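Local coordinates for uncharacterized protein (Eubacterium rectale, PDB 5COZ), which is of unknown function but probably is an exported lipoprotein with a domain like that of the regulatory protein YycH, at residues A[35-45]-A[280-291]; A[58-66]-A[310-319]. All coordinates share one frame; numbering follows the deposited sequence. Where two conformers were deposited one is given.

Interaction 1: A[35-45]-A[280-291]; sequences IKCVVNDKLNI and LSKEVDKLKKYV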
loop_
_atom_site.group_PDB
_atom_site.type_symbol
_atom_site.label_atom_id
_atom_site.label_comp_id
_atom_site.label_asym_id
_atom_site.label_seq_id
_atom_site.Cartn_x
_atom_site.Cartn_y
_atom_site.Cartn_z
ATOM N N ILE A 35 5.070 4.048 -18.703
ATOM C CA ILE A 35 6.209 4.376 -19.572
ATOM C C ILE A 35 7.054 3.120 -19.752
ATOM O O ILE A 35 7.122 2.284 -18.849
ATOM C CB ILE A 35 7.067 5.549 -19.025
ATOM C CG1 ILE A 35 7.619 5.234 -17.606
ATOM C CG2 ILE A 35 6.273 6.867 -19.038
ATOM C CD1 ILE A 35 8.671 6.208 -17.086
ATOM N N LYS A 36 7.726 2.993 -20.899
ATOM C CA LYS A 36 8.583 1.838 -21.138
ATOM C C LYS A 36 9.717 2.254 -22.074
ATOM O O LYS A 36 9.465 2.837 -23.127
ATOM C CB LYS A 36 7.782 0.657 -21.729
ATOM C CG LYS A 36 8.644 -0.600 -21.891
ATOM C CD LYS A 36 7.815 -1.823 -22.317
ATOM C CE LYS A 36 8.648 -3.070 -22.555
ATOM N NZ LYS A 36 9.127 -3.692 -21.287
ATOM N N CYS A 37 10.952 2.007 -21.670
ATOM C CA CYS A 37 12.127 2.306 -22.490
ATOM C C CYS A 37 13.355 1.630 -21.913
ATOM O O CYS A 37 13.422 1.358 -20.713
ATOM C CB CYS A 37 12.360 3.808 -22.614
ATOM S SG CYS A 37 12.688 4.631 -21.041
ATOM N N VAL A 38 14.339 1.417 -22.759
ATOM C CA VAL A 38 15.627 0.904 -22.354
ATOM C C VAL A 38 16.547 2.096 -22.124
ATOM O O VAL A 38 16.570 3.012 -22.945
ATOM C CB VAL A 38 16.173 -0.032 -23.465
ATOM C CG1 VAL A 38 17.673 -0.274 -23.313
ATOM C CG2 VAL A 38 15.400 -1.342 -23.485
ATOM N N VAL A 39 17.288 2.109 -21.021
ATOM C CA VAL A 39 18.289 3.153 -20.802
ATOM C C VAL A 39 19.625 2.634 -21.325
ATOM O O VAL A 39 20.279 3.298 -22.129
ATOM C CB VAL A 39 18.373 3.614 -19.338
ATOM C CG1 VAL A 39 19.484 4.639 -19.161
ATOM C CG2 VAL A 39 17.028 4.169 -18.881
ATOM N N ASN A 40 20.030 1.430 -20.881
ATOM C CA ASN A 40 21.239 0.781 -21.382
ATOM C C ASN A 40 21.049 -0.727 -21.178
ATOM O O ASN A 40 19.975 -1.126 -20.684
ATOM C CB ASN A 40 22.507 1.353 -20.746
ATOM C CG ASN A 40 22.598 1.201 -19.253
ATOM O OD1 ASN A 40 22.307 0.144 -18.685
ATOM N ND2 ASN A 40 23.079 2.232 -18.585
ATOM N N ASP A 41 22.060 -1.543 -21.522
ATOM C CA ASP A 41 21.838 -2.997 -21.467
ATOM C C ASP A 41 21.725 -3.561 -20.033
ATOM O O ASP A 41 21.496 -4.761 -19.886
ATOM C CB ASP A 41 22.904 -3.753 -22.276
ATOM C CG ASP A 41 24.335 -3.540 -21.838
ATOM O OD1 ASP A 41 24.546 -3.003 -20.731
ATOM O OD2 ASP A 41 25.246 -3.907 -22.604
ATOM N N LYS A 42 21.836 -2.717 -18.998
ATOM C CA LYS A 42 21.686 -3.194 -17.617
ATOM C C LYS A 42 20.628 -2.386 -16.861
ATOM O O LYS A 42 20.441 -2.624 -15.675
ATOM C CB LYS A 42 23.039 -3.111 -16.879
ATOM C CG LYS A 42 24.103 -4.057 -17.458
ATOM C CD LYS A 42 25.312 -4.033 -16.562
ATOM C CE LYS A 42 26.529 -4.745 -17.083
ATOM N NZ LYS A 42 27.434 -5.169 -15.982
ATOM N N LEU A 43 19.904 -1.483 -17.549
ATOM C CA LEU A 43 18.924 -0.612 -16.917
ATOM C C LEU A 43 17.758 -0.365 -17.838
ATOM O O LEU A 43 17.873 0.278 -18.888
ATOM C CB LEU A 43 19.633 0.705 -16.519
ATOM C CG LEU A 43 18.803 1.819 -15.815
ATOM C CD1 LEU A 43 18.068 1.342 -14.619
ATOM C CD2 LEU A 43 19.715 2.975 -15.400
ATOM N N ASN A 44 16.611 -0.867 -17.395
ATOM C CA ASN A 44 15.369 -0.796 -18.115
ATOM C C ASN A 44 14.304 -0.039 -17.310
ATOM O O ASN A 44 14.346 -0.042 -16.071
ATOM C CB ASN A 44 14.930 -2.231 -18.354
ATOM C CG ASN A 44 13.674 -2.382 -19.124
ATOM O OD1 ASN A 44 13.391 -1.628 -20.058
ATOM N ND2 ASN A 44 12.904 -3.371 -18.742
ATOM N N ILE A 45 13.356 0.556 -17.997
ATOM C CA ILE A 45 12.217 1.214 -17.357
ATOM C C ILE A 45 10.955 0.555 -17.893
ATOM O O ILE A 45 10.747 0.541 -19.102
ATOM C CB ILE A 45 12.214 2.740 -17.625
ATOM C CG1 ILE A 45 13.520 3.394 -17.072
ATOM C CG2 ILE A 45 10.947 3.376 -17.006
ATOM C CD1 ILE A 45 13.663 4.831 -17.442
ATOM N N LEU A 280 12.942 11.230 -12.602
ATOM C CA LEU A 280 13.433 10.073 -13.320
ATOM C C LEU A 280 14.867 10.284 -13.819
ATOM O O LEU A 280 15.671 9.363 -13.685
ATOM C CB LEU A 280 12.506 9.698 -14.485
ATOM C CG LEU A 280 12.988 8.463 -15.303
ATOM C CD1 LEU A 280 13.101 7.197 -14.402
ATOM C CD2 LEU A 280 12.050 8.206 -16.467
ATOM N N SER A 281 15.196 11.462 -14.386
ATOM C CA SER A 281 16.558 11.652 -14.873
ATOM C C SER A 281 17.577 11.578 -13.712
ATOM O O SER A 281 18.638 10.968 -13.873
ATOM C CB SER A 281 16.673 12.965 -15.633
ATOM O OG SER A 281 16.426 14.039 -14.748
ATOM N N LYS A 282 17.246 12.133 -12.547
ATOM C CA LYS A 282 18.136 12.099 -11.398
ATOM C C LYS A 282 18.266 10.647 -10.879
ATOM O O LYS A 282 19.368 10.194 -10.538
ATOM C CB LYS A 282 17.554 13.040 -10.326
ATOM C CG LYS A 282 18.456 13.408 -9.217
ATOM C CD LYS A 282 17.912 14.683 -8.620
ATOM C CE LYS A 282 18.779 15.072 -7.503
ATOM N NZ LYS A 282 18.221 16.275 -6.882
ATOM N N GLU A 283 17.151 9.913 -10.862
ATOM C CA GLU A 283 17.167 8.530 -10.376
ATOM C C GLU A 283 17.945 7.620 -11.344
ATOM O O GLU A 283 18.719 6.779 -10.886
ATOM C CB GLU A 283 15.740 8.042 -10.187
ATOM C CG GLU A 283 15.658 6.582 -9.756
ATOM C CD GLU A 283 16.091 6.245 -8.343
ATOM O OE1 GLU A 283 16.550 7.138 -7.593
ATOM O OE2 GLU A 283 15.989 5.046 -7.995
ATOM N N VAL A 284 17.810 7.837 -12.660
ATOM C CA VAL A 284 18.602 7.058 -13.619
ATOM C C VAL A 284 20.094 7.354 -13.409
ATOM O O VAL A 284 20.906 6.426 -13.475
ATOM C CB VAL A 284 18.134 7.340 -15.054
ATOM C CG1 VAL A 284 19.205 6.995 -16.096
ATOM C CG2 VAL A 284 16.828 6.619 -15.340
ATOM N N ASP A 285 20.469 8.632 -13.161
ATOM C CA ASP A 285 21.876 8.950 -12.949
ATOM C C ASP A 285 22.401 8.191 -11.718
ATOM O O ASP A 285 23.526 7.688 -11.752
ATOM C CB ASP A 285 22.053 10.459 -12.801
ATOM C CG ASP A 285 23.470 10.938 -13.035
ATOM O OD1 ASP A 285 24.053 10.606 -14.120
ATOM O OD2 ASP A 285 23.977 11.710 -12.191
ATOM N N LYS A 286 21.567 8.063 -10.664
ATOM C CA LYS A 286 21.950 7.329 -9.453
ATOM C C LYS A 286 22.086 5.836 -9.747
ATOM O O LYS A 286 23.086 5.216 -9.399
ATOM C CB LYS A 286 20.899 7.551 -8.347
ATOM C CG LYS A 286 21.182 6.800 -7.029
ATOM C CD LYS A 286 20.291 5.560 -6.832
ATOM C CE LYS A 286 20.316 5.084 -5.395
ATOM N NZ LYS A 286 19.635 3.768 -5.228
ATOM N N LEU A 287 21.053 5.255 -10.363
ATOM C CA LEU A 287 21.000 3.818 -10.631
ATOM C C LEU A 287 22.118 3.364 -11.538
ATOM O O LEU A 287 22.602 2.256 -11.362
ATOM C CB LEU A 287 19.643 3.431 -11.212
ATOM C CG LEU A 287 18.436 3.620 -10.253
ATOM C CD1 LEU A 287 17.126 3.334 -10.961
ATOM C CD2 LEU A 287 18.562 2.751 -9.010
ATOM N N LYS A 288 22.591 4.229 -12.454
ATOM C CA LYS A 288 23.724 3.868 -13.324
ATOM C C LYS A 288 24.965 3.558 -12.520
ATOM O O LYS A 288 25.790 2.772 -12.993
ATOM C CB LYS A 288 24.030 4.999 -14.320
ATOM C CG LYS A 288 23.056 5.067 -15.490
ATOM C CD LYS A 288 23.449 6.278 -16.374
ATOM C CE LYS A 288 22.623 6.425 -17.616
ATOM N NZ LYS A 288 23.073 7.601 -18.428
ATOM N N LYS A 289 25.094 4.143 -11.317
ATOM C CA LYS A 289 26.255 3.956 -10.428
ATOM C C LYS A 289 26.199 2.637 -9.666
ATOM O O LYS A 289 27.207 2.256 -9.046
ATOM C CB LYS A 289 26.323 5.095 -9.398
ATOM C CG LYS A 289 26.524 6.496 -9.983
ATOM C CD LYS A 289 26.473 7.513 -8.847
ATOM C CE LYS A 289 26.645 8.940 -9.295
ATOM N NZ LYS A 289 25.373 9.513 -9.795
ATOM N N TYR A 290 25.023 1.992 -9.632
ATOM C CA TYR A 290 24.829 0.765 -8.849
ATOM C C TYR A 290 24.699 -0.445 -9.743
ATOM O O TYR A 290 24.353 -1.529 -9.282
ATOM C CB TYR A 290 23.620 0.914 -7.928
ATOM C CG TYR A 290 23.911 1.870 -6.791
ATOM C CD1 TYR A 290 24.582 1.442 -5.647
ATOM C CD2 TYR A 290 23.600 3.222 -6.895
ATOM C CE1 TYR A 290 24.894 2.328 -4.612
ATOM C CE2 TYR A 290 23.883 4.112 -5.858
ATOM C CZ TYR A 290 24.543 3.665 -4.724
ATOM O OH TYR A 290 24.841 4.546 -3.706
ATOM N N VAL A 291 25.094 -0.259 -10.996
ATOM C CA VAL A 291 25.147 -1.232 -12.076
ATOM C C VAL A 291 25.881 -2.531 -11.645
ATOM O O VAL A 291 25.426 -3.628 -11.987
ATOM C CB VAL A 291 25.827 -0.526 -13.306
ATOM C CG1 VAL A 291 27.318 -0.208 -13.088
ATOM C CG2 VAL A 291 25.595 -1.268 -14.595
HETATM O O HOH W 1 25.292 2.156 -16.170
#
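Leu43 lays its CD2 methyl against helix 276-288, where Lys288 CG lies 3.9 Å from it. The same methyl touches Val284 CG1 and Leu287 CB. Leu43 thus fits among three residues spaced one helical turn or less apart. CG stands opposite the backbone N (chi1 -180°), which carries the branch off the strand toward the helix. Val39 meets Val284 tip to tip, CG1 to CG1 at 3.9 Å. Its CG1 also touches the aliphatic CE of Lys288, whose extended chain covers this edge of the apolar patch. Further along, Ile45 CD1 meets Leu280 CD2 end to end at 3.9 Å and also reaches Val284 CG2. Ile35 CD1 comes to Leu280 CD2 from its own strand at 4.0 Å. Leu280 therefore serves both strands.

The two strands form a beta hairpin. Helix 276-288 lies over one face of it. Its residues 280-288 run roughly antiparallel to strand 43-45, at 153°, with the short axes 10.3 Å apart at their closest. Strand 43-50 also pairs in parallel with strand 295-311, so the helix covers part of a larger mixed sheet.

Lys42 crosses Val291 at about a right angle, and Lys42 CD lies a tight 3.4 Å from Val291 CG2. A water accepts a weak bond from Asn40 ND2 and donates to Lys288 O.

Asn40 to Leu43 is a type I turn. Asn40 OD1 accepts from Lys42 N at 2.9 Å, in the carbonyl plane, and makes an Asx turn. Val39 and Asn40 form a classic beta bulge opposite Leu43, and both their N-H groups bond to Leu43 O. Around the patch, Tyr16 touches Val284 and Val19 touches Ile35, while Ile301 touches Leu280 and Val298 touches Leu287.

Interaction 2: A[58-66]-A[310-319]; sequences YVKSGKVKA and DKNETYDIKP
Lys63 bends at its second torsion (chi2 -81°), which turns the chain so that its ammonium lies alongside the Asp316 side chain. The Asp310 carboxylate swings out with CG anti to the backbone N (chi1 -179°) and meets the same NZ. The backbones form an antiparallel beta ladder. Gly62 with Ile317 and Val64 with Tyr315 are hydrogen-bonded pairs; Lys63 with Asp316 and Lys65 with Thr314 are non-hydrogen-bonded pairs. Ala66 N adds a bond to Glu313 O in the type I' turn from Lys311 to Thr314.

Lys63 NZ makes salt bridges to Asp310 OD2 and Asp316 OD1, each 2.8 Å, a three-residue network. It reaches Asp310 OD2 from above the carboxylate plane, but Asp316 OD1 on its syn side, tilted 31° out of the carboxylate plane. With an alanine here, the two carboxylates would probably lose their shared positive partner and repel each other.

On the other face, Val64 CG1 crosses to Ile317 CG2 at 3.7 Å, and Leu307 touches both side chains. Ala66 CB meets the edge of the Tyr315 ring, which also makes edge-to-face contacts with Tyr237 and Tyr262. A water donates to both Gly62 O and Asp316 OD1, each at 2.8 Å.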
loop_
_atom_site.group_PDB
_atom_site.type_symbol
_atom_site.label_atom_id
_atom_site.label_comp_id
_atom_site.label_asym_id
_atom_site.label_seq_id
_atom_site.Cartn_x
_atom_site.Cartn_y
_atom_site.Cartn_z
ATOM N N TYR A 58 0.755 22.046 -7.419
ATOM C CA TYR A 58 0.848 22.848 -6.201
ATOM C C TYR A 58 0.306 22.026 -5.056
ATOM O O TYR A 58 -0.891 21.674 -5.051
ATOM C CB TYR A 58 0.051 24.141 -6.361
ATOM C CG TYR A 58 0.817 25.150 -7.175
ATOM C CD1 TYR A 58 0.817 25.097 -8.567
ATOM C CD2 TYR A 58 1.588 26.129 -6.558
ATOM C CE1 TYR A 58 1.530 26.028 -9.326
ATOM C CE2 TYR A 58 2.308 27.061 -7.306
ATOM C CZ TYR A 58 2.278 27.003 -8.687
ATOM O OH TYR A 58 3.021 27.900 -9.415
ATOM N N VAL A 59 1.192 21.642 -4.128
ATOM C CA VAL A 59 0.857 20.684 -3.076
ATOM C C VAL A 59 1.166 21.252 -1.720
ATOM O O VAL A 59 2.234 21.866 -1.508
ATOM C CB VAL A 59 1.645 19.361 -3.305
ATOM C CG1 VAL A 59 1.377 18.322 -2.212
ATOM C CG2 VAL A 59 1.320 18.769 -4.670
ATOM N N LYS A 60 0.232 21.055 -0.792
ATOM C CA LYS A 60 0.389 21.473 0.587
ATOM C C LYS A 60 1.249 20.521 1.385
ATOM O O LYS A 60 1.197 19.317 1.177
ATOM C CB LYS A 60 -0.975 21.460 1.315
ATOM C CG LYS A 60 -1.982 22.442 0.771
ATOM C CD LYS A 60 -3.335 22.112 1.445
ATOM C CE LYS A 60 -4.391 23.135 1.156
ATOM N NZ LYS A 60 -4.125 24.395 1.921
ATOM N N SER A 61 2.028 21.075 2.312
ATOM C CA SER A 61 2.626 20.350 3.412
ATOM C C SER A 61 1.829 20.716 4.629
ATOM O O SER A 61 1.177 21.767 4.661
ATOM C CB SER A 61 4.084 20.729 3.609
ATOM O OG SER A 61 4.823 20.244 2.507
ATOM N N GLY A 62 1.885 19.879 5.645
ATOM C CA GLY A 62 1.119 20.217 6.835
ATOM C C GLY A 62 1.497 19.399 8.042
ATOM O O GLY A 62 2.579 18.802 8.112
ATOM N N LYS A 63 0.625 19.475 9.028
ATOM C CA LYS A 63 0.712 18.686 10.252
ATOM C C LYS A 63 -0.522 17.839 10.316
ATOM O O LYS A 63 -1.622 18.327 9.993
ATOM C CB LYS A 63 0.768 19.572 11.501
ATOM C CG LYS A 63 1.907 20.576 11.566
ATOM C CD LYS A 63 3.185 19.956 12.030
ATOM C CE LYS A 63 4.183 21.039 12.381
ATOM N NZ LYS A 63 5.512 20.420 12.600
ATOM N N VAL A 64 -0.369 16.588 10.750
ATOM C CA VAL A 64 -1.503 15.675 10.972
ATOM C C VAL A 64 -1.359 15.060 12.335
ATOM O O VAL A 64 -0.252 15.009 12.884
ATOM C CB VAL A 64 -1.594 14.532 9.904
ATOM C CG1 VAL A 64 -1.771 15.078 8.487
ATOM C CG2 VAL A 64 -0.377 13.608 9.984
ATOM N N LYS A 65 -2.461 14.559 12.874
ATOM C CA LYS A 65 -2.457 13.828 14.131
ATOM C C LYS A 65 -2.835 12.410 13.845
ATOM O O LYS A 65 -3.726 12.155 13.046
ATOM C CB LYS A 65 -3.480 14.445 15.112
ATOM C CG LYS A 65 -2.971 15.655 15.858
ATOM C CD LYS A 65 -3.929 16.013 17.001
ATOM C CE LYS A 65 -3.381 17.117 17.878
ATOM N NZ LYS A 65 -3.558 18.464 17.268
ATOM N N ALA A 66 -2.210 11.474 14.540
ATOM C CA ALA A 66 -2.604 10.088 14.422
ATOM C C ALA A 66 -4.042 9.902 14.887
ATOM O O ALA A 66 -4.450 10.533 15.875
ATOM C CB ALA A 66 -1.684 9.233 15.294
ATOM N N ASP A 310 6.826 14.071 14.590
ATOM C CA ASP A 310 7.147 15.394 15.089
ATOM C C ASP A 310 7.231 15.326 16.608
ATOM O O ASP A 310 8.335 15.247 17.144
ATOM C CB ASP A 310 6.118 16.434 14.580
ATOM C CG ASP A 310 6.351 17.879 15.014
ATOM O OD1 ASP A 310 7.461 18.183 15.523
ATOM O OD2 ASP A 310 5.453 18.704 14.796
ATOM N N LYS A 311 6.081 15.333 17.298
ATOM C CA LYS A 311 5.959 15.260 18.763
ATOM C C LYS A 311 4.526 14.975 19.106
ATOM O O LYS A 311 3.646 15.310 18.324
ATOM C CB LYS A 311 6.428 16.574 19.441
ATOM C CG LYS A 311 5.635 17.817 19.054
ATOM C CD LYS A 311 6.001 19.027 19.925
ATOM C CE LYS A 311 7.069 19.899 19.310
ATOM N NZ LYS A 311 7.305 21.129 20.113
ATOM N N ASN A 312 4.225 14.467 20.310
ATOM C CA ASN A 312 2.849 14.295 20.821
ATOM C C ASN A 312 1.808 13.756 19.782
ATOM O O ASN A 312 0.724 14.324 19.626
ATOM C CB ASN A 312 2.348 15.631 21.401
ATOM C CG ASN A 312 3.262 16.226 22.447
ATOM O OD1 ASN A 312 3.699 15.553 23.387
ATOM N ND2 ASN A 312 3.588 17.498 22.290
ATOM N N GLU A 313 2.144 12.639 19.106
ATOM C CA GLU A 313 1.304 11.928 18.109
ATOM C C GLU A 313 0.964 12.803 16.872
ATOM O O GLU A 313 0.076 12.445 16.090
ATOM C CB GLU A 313 0.011 11.314 18.703
ATOM C CG GLU A 313 0.062 10.787 20.137
ATOM C CD GLU A 313 1.199 9.864 20.536
ATOM O OE1 GLU A 313 1.471 8.888 19.801
ATOM O OE2 GLU A 313 1.798 10.101 21.610
ATOM N N THR A 314 1.683 13.935 16.695
ATOM C CA THR A 314 1.615 14.805 15.508
ATOM C C THR A 314 2.791 14.421 14.550
ATOM O O THR A 314 3.882 14.026 14.986
ATOM C CB THR A 314 1.625 16.307 15.908
ATOM O OG1 THR A 314 0.450 16.587 16.666
ATOM C CG2 THR A 314 1.671 17.270 14.702
ATOM N N TYR A 315 2.536 14.559 13.255
ATOM C CA TYR A 315 3.513 14.265 12.220
ATOM C C TYR A 315 3.526 15.370 11.220
ATOM O O TYR A 315 2.472 15.950 10.961
ATOM C CB TYR A 315 3.096 12.967 11.473
ATOM C CG TYR A 315 2.975 11.727 12.322
ATOM C CD1 TYR A 315 1.890 11.542 13.171
ATOM C CD2 TYR A 315 3.940 10.727 12.266
ATOM C CE1 TYR A 315 1.786 10.408 13.975
ATOM C CE2 TYR A 315 3.839 9.579 13.046
ATOM C CZ TYR A 315 2.776 9.441 13.930
ATOM O OH TYR A 315 2.639 8.306 14.704
ATOM N N ASP A 316 4.672 15.638 10.596
ATOM C CA ASP A 316 4.720 16.525 9.442
ATOM C C ASP A 316 4.332 15.677 8.242
ATOM O O ASP A 316 4.778 14.518 8.152
ATOM C CB ASP A 316 6.122 17.088 9.233
ATOM C CG ASP A 316 6.439 18.176 10.235
ATOM O OD1 ASP A 316 5.897 19.290 10.086
ATOM O OD2 ASP A 316 7.243 17.918 11.155
ATOM N N ILE A 317 3.524 16.211 7.343
ATOM C CA ILE A 317 3.111 15.500 6.129
ATOM C C ILE A 317 3.650 16.288 4.943
ATOM O O ILE A 317 3.376 17.492 4.840
ATOM C CB ILE A 317 1.581 15.269 6.081
ATOM C CG1 ILE A 317 1.183 14.468 4.833
ATOM C CG2 ILE A 317 0.723 16.561 6.240
ATOM C CD1 ILE A 317 -0.256 13.937 4.865
ATOM N N LYS A 318 4.499 15.640 4.106
ATOM C CA LYS A 318 5.142 16.373 3.015
ATOM C C LYS A 318 5.122 15.516 1.781
ATOM O O LYS A 318 5.254 14.284 1.894
ATOM C CB LYS A 318 6.611 16.708 3.378
ATOM C CG LYS A 318 6.709 17.632 4.614
ATOM C CD LYS A 318 8.153 18.015 4.940
ATOM C CE LYS A 318 8.699 19.029 3.944
ATOM N NZ LYS A 318 10.148 19.310 4.163
ATOM N N PRO A 319 4.995 16.111 0.587
ATOM C CA PRO A 319 4.961 15.277 -0.618
ATOM C C PRO A 319 6.339 14.778 -0.997
ATOM O O PRO A 319 7.353 15.502 -0.874
ATOM C CB PRO A 319 4.430 16.233 -1.699
ATOM C CG PRO A 319 4.919 17.611 -1.244
ATOM C CD PRO A 319 4.790 17.545 0.267
HETATM O O HOH W 2 4.998 20.032 7.562
HETATM O O HOH W 3 -1.360 18.851 15.635
#

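Interactions 1 and 2 both reach the same mixed sheet but do not touch. Their centres are 32 Å apart and their nearest atoms about 12 Å apart. Strands 43-50 and 58-66 follow each other in the chain. So do helix 276-288 and strand 295-311. The segments alternate along the sequence, and each contact joins an early part of the chain to a late one. Strand 295-311 links them: it pairs with strand 43-50, its end at 310-311 lies in interaction 2, and its antiparallel partner 314-330 pairs with strand 58-66. Interaction 1 is mainly apolar helix-on-sheet contact, whereas interaction 2 is strand pairing. The sodium site at Gln208 and Asp210 includes no residue of either contact.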